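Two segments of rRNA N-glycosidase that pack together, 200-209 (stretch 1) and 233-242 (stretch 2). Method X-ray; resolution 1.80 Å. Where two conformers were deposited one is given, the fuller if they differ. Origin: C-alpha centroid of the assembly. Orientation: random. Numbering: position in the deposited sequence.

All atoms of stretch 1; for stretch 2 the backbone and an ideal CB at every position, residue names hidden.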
# COMPACT_ATOMS: atom_id res chain seq x y z
N ASP A 200 -9.98 -10.40 5.49
CA ASP A 200 -10.76 -11.63 5.45
C ASP A 200 -10.01 -12.80 4.82
O ASP A 200 -10.11 -13.93 5.29
CB ASP A 200 -12.07 -11.41 4.69
CG ASP A 200 -13.05 -10.56 5.48
OD1 ASP A 200 -12.87 -10.42 6.71
OD2 ASP A 200 -14.02 -10.05 4.88
N ILE A 201 -9.25 -12.53 3.76
CA ILE A 201 -8.48 -13.57 3.09
C ILE A 201 -7.41 -14.10 4.05
O ILE A 201 -7.16 -15.30 4.13
CB ILE A 201 -7.80 -13.04 1.80
CG1 ILE A 201 -8.86 -12.75 0.74
CG2 ILE A 201 -6.79 -14.06 1.27
CD1 ILE A 201 -8.32 -12.06 -0.50
N SER A 202 -6.79 -13.18 4.79
CA SER A 202 -5.74 -13.55 5.74
C SER A 202 -6.28 -14.40 6.89
O SER A 202 -5.66 -15.40 7.28
CB SER A 202 -5.05 -12.30 6.29
OG SER A 202 -4.38 -11.59 5.25
N ASP A 203 -7.44 -14.02 7.42
CA ASP A 203 -8.03 -14.78 8.52
C ASP A 203 -8.43 -16.18 8.05
O ASP A 203 -8.31 -17.15 8.79
CB ASP A 203 -9.26 -14.06 9.08
CG ASP A 203 -8.90 -12.78 9.83
OD1 ASP A 203 -7.80 -12.72 10.43
OD2 ASP A 203 -9.72 -11.84 9.83
N ALA A 204 -8.91 -16.27 6.81
CA ALA A 204 -9.33 -17.56 6.25
C ALA A 204 -8.14 -18.51 6.14
O ALA A 204 -8.24 -19.70 6.45
CB ALA A 204 -9.95 -17.35 4.88
N ILE A 205 -7.00 -17.98 5.69
CA ILE A 205 -5.81 -18.81 5.55
C ILE A 205 -5.32 -19.23 6.93
O ILE A 205 -4.90 -20.37 7.12
CB ILE A 205 -4.72 -18.06 4.76
CG1 ILE A 205 -5.22 -17.83 3.33
CG2 ILE A 205 -3.42 -18.89 4.74
CD1 ILE A 205 -4.29 -17.02 2.44
N HIS A 206 -5.37 -18.32 7.90
CA HIS A 206 -4.94 -18.66 9.26
C HIS A 206 -5.81 -19.77 9.84
O HIS A 206 -5.32 -20.69 10.50
CB HIS A 206 -5.02 -17.45 10.18
CG HIS A 206 -3.79 -16.60 10.16
ND1 HIS A 206 -3.77 -15.33 9.62
CD2 HIS A 206 -2.55 -16.83 10.64
CE1 HIS A 206 -2.56 -14.81 9.77
NE2 HIS A 206 -1.80 -15.70 10.38
N LYS A 207 -7.11 -19.69 9.59
CA LYS A 207 -8.04 -20.69 10.10
C LYS A 207 -7.80 -22.07 9.49
O LYS A 207 -8.06 -23.09 10.12
CB LYS A 207 -9.49 -20.25 9.83
CG LYS A 207 -10.54 -21.19 10.40
CD LYS A 207 -11.95 -20.73 10.06
CE LYS A 207 -12.98 -21.72 10.58
NZ LYS A 207 -14.36 -21.36 10.15
N SER A 208 -7.28 -22.09 8.26
CA SER A 208 -7.02 -23.35 7.57
C SER A 208 -5.75 -24.04 8.08
O SER A 208 -5.55 -25.22 7.82
CB SER A 208 -6.87 -23.12 6.06
OG SER A 208 -5.59 -22.59 5.74
N SER A 209 -4.91 -23.30 8.79
CA SER A 209 -3.67 -23.86 9.32
C SER A 209 -3.99 -24.80 10.48
O SER A 209 -4.95 -24.59 11.22
CB SER A 209 -2.73 -22.74 9.79
OG SER A 209 -3.27 -22.05 10.90
N UNK A 233 -9.92 -23.58 -1.12
CA UNK A 233 -8.62 -24.24 -1.00
C UNK A 233 -7.48 -23.24 -1.00
O UNK A 233 -7.43 -22.33 -1.82
CB UNK A 233 -8.43 -25.24 -2.14
N UNK A 234 -6.55 -23.41 -0.06
CA UNK A 234 -5.40 -22.52 0.04
C UNK A 234 -4.65 -22.42 -1.28
O UNK A 234 -4.24 -21.33 -1.68
CB UNK A 234 -4.45 -23.00 1.14
N UNK A 235 -4.47 -23.55 -1.96
CA UNK A 235 -3.74 -23.58 -3.23
C UNK A 235 -4.36 -22.70 -4.31
O UNK A 235 -3.68 -22.32 -5.28
CB UNK A 235 -3.66 -25.02 -3.74
N UNK A 236 -5.63 -22.37 -4.16
CA UNK A 236 -6.32 -21.53 -5.13
C UNK A 236 -5.99 -20.05 -4.97
O UNK A 236 -6.00 -19.29 -5.94
CB UNK A 236 -7.83 -21.73 -5.01
N UNK A 237 -5.68 -19.64 -3.75
CA UNK A 237 -5.42 -18.23 -3.49
C UNK A 237 -3.97 -17.91 -3.07
O UNK A 237 -3.52 -16.77 -3.21
CB UNK A 237 -6.38 -17.75 -2.40
N UNK A 238 -3.24 -18.91 -2.59
CA UNK A 238 -1.87 -18.69 -2.15
C UNK A 238 -0.96 -18.04 -3.21
O UNK A 238 -0.12 -17.21 -2.88
CB UNK A 238 -1.27 -20.03 -1.72
N UNK A 239 -1.12 -18.41 -4.50
CA UNK A 239 -0.27 -17.82 -5.53
C UNK A 239 -0.43 -16.30 -5.70
O UNK A 239 0.46 -15.63 -6.23
CB UNK A 239 -0.56 -18.51 -6.87
N UNK A 240 -1.58 -15.77 -5.28
CA UNK A 240 -1.83 -14.33 -5.41
C UNK A 240 -1.40 -13.55 -4.17
O UNK A 240 -1.43 -12.31 -4.18
CB UNK A 240 -3.31 -14.08 -5.68
N UNK A 241 -1.00 -14.25 -3.11
CA UNK A 241 -0.62 -13.59 -1.86
C UNK A 241 0.85 -13.22 -1.71
O UNK A 241 1.74 -14.02 -2.02
CB UNK A 241 -1.01 -14.50 -0.69
N UNK A 242 1.09 -12.01 -1.20
CA UNK A 242 2.44 -11.53 -0.97
C UNK A 242 2.78 -11.61 0.51
O UNK A 242 3.86 -12.08 0.89
CB UNK A 242 2.60 -10.10 -1.48

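Stretch 1 is a helix that offers its neighbour two isoleucines one turn apart, Ile201 and Ile205, and a serine hydroxyl near its C-terminal end. The two isoleucines make most of the surface facing stretch 2 apolar. The Ser208 hydroxyl donates its proton within the helix, Ser208 OG to Ile205 O at 2.7 Å, so a partner from stretch 2 need not accept from it.

Position 233 has an extended backbone, and its CA-to-CB bond points away from the helix. Many residues would do, polar ones especially; it is Lys233, which makes no contact with stretch 1.

At 234 the backbone turns helical and CA-to-CB points toward stretch 1, with the ideal CB 4.8 Å from Ser208 OG. The CA of 234 lies 6.7 Å from Ile205 CA, which leaves room for a compact side chain: alanine, valine, threonine or serine are all plausible. The residue is Val234, chi1 in the t well, and its CG2 comes within 3.3 Å of Ser208 OG, a close van der Waals approach of methyl to hydroxyl.

Positions 235 and 236 continue the turn with their side chains out of reach of stretch 1, so polar residues suit both. They are Ser235, whose OG accepts a weak hydrogen bond from Lys233 NZ at 3.3 Å, and Gln236.

Position 237 points toward the helix again. Its ideal CB is 5.2 Å from Ile201 CG2 and 5.3 Å from Ile205 CD1, too far for alanine to fill the space but well suited to valine, leucine, isoleucine or methionine. Ile237 is found. Its branched CB lets it address both isoleucines: CG1 lies 4.1 Å from Ile201 CG2, and CG2 lies 4.4 Å from Ile205 CD1.

At 238 a 3-10 segment begins and the CB points sideways, with no atom of stretch 1 within 5.5 Å; a small polar residue is reasonable, and Ser238 occupies it. The next position, 239, is out of reach, and its phi of -63° is compatible with proline; Pro239 is deposited. Position 240, also remote, could carry a charge without meeting stretch 1, as Asp240 does; its backbone N bonds to Ile237 O at 3.0 Å.

The chain leaves the 3-10 segment at 241 with CB directed toward the helix, 5.2 Å from Ile205 CD1. A long, flexible apolar side chain could extend from here to Ile201; leucine might also serve. Met241, with all three chi angles in the m well, folds across both: its CG is 4.2 Å from Ile205 CD1, and its CE is 3.8 Å from Ile201 CG2.

Position 242 lies out of reach, so stretch 1 sets no requirement. It is Gly242.

Stretch 2 (233-242) KVSQISPDMG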
# COMPACT_ATOMS: atom_id res chain seq x y z
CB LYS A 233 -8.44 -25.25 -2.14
CG LYS A 233 -8.97 -26.63 -1.82
CD LYS A 233 -9.10 -27.51 -3.07
CE LYS A 233 -7.94 -27.34 -4.04
NZ LYS A 233 -8.05 -26.08 -4.84
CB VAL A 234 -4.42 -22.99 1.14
CG1 VAL A 234 -3.21 -22.07 1.18
CG2 VAL A 234 -5.12 -22.98 2.49
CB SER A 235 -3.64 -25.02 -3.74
OG SER A 235 -4.92 -25.59 -3.97
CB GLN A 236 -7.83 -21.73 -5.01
CG GLN A 236 -8.30 -23.12 -5.38
CD GLN A 236 -9.72 -23.41 -4.94
OE1 GLN A 236 -10.29 -24.45 -5.28
NE2 GLN A 236 -10.31 -22.50 -4.18
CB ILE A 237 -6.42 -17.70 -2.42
CG1 ILE A 237 -6.21 -16.21 -2.15
CG2 ILE A 237 -6.30 -18.51 -1.14
CD1 ILE A 237 -6.60 -15.32 -3.30
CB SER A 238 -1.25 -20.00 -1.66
OG SER A 238 -1.26 -21.00 -2.67
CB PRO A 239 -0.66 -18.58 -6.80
CG PRO A 239 -1.12 -19.91 -6.26
CD PRO A 239 -1.94 -19.50 -5.06
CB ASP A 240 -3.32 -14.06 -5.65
CG ASP A 240 -3.81 -14.64 -6.97
OD1 ASP A 240 -3.07 -14.56 -7.97
OD2 ASP A 240 -4.95 -15.15 -7.00
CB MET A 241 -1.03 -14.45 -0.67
CG MET A 241 -2.50 -14.82 -0.62
SD MET A 241 -3.60 -13.39 -0.79
CE MET A 241 -3.32 -12.52 0.76
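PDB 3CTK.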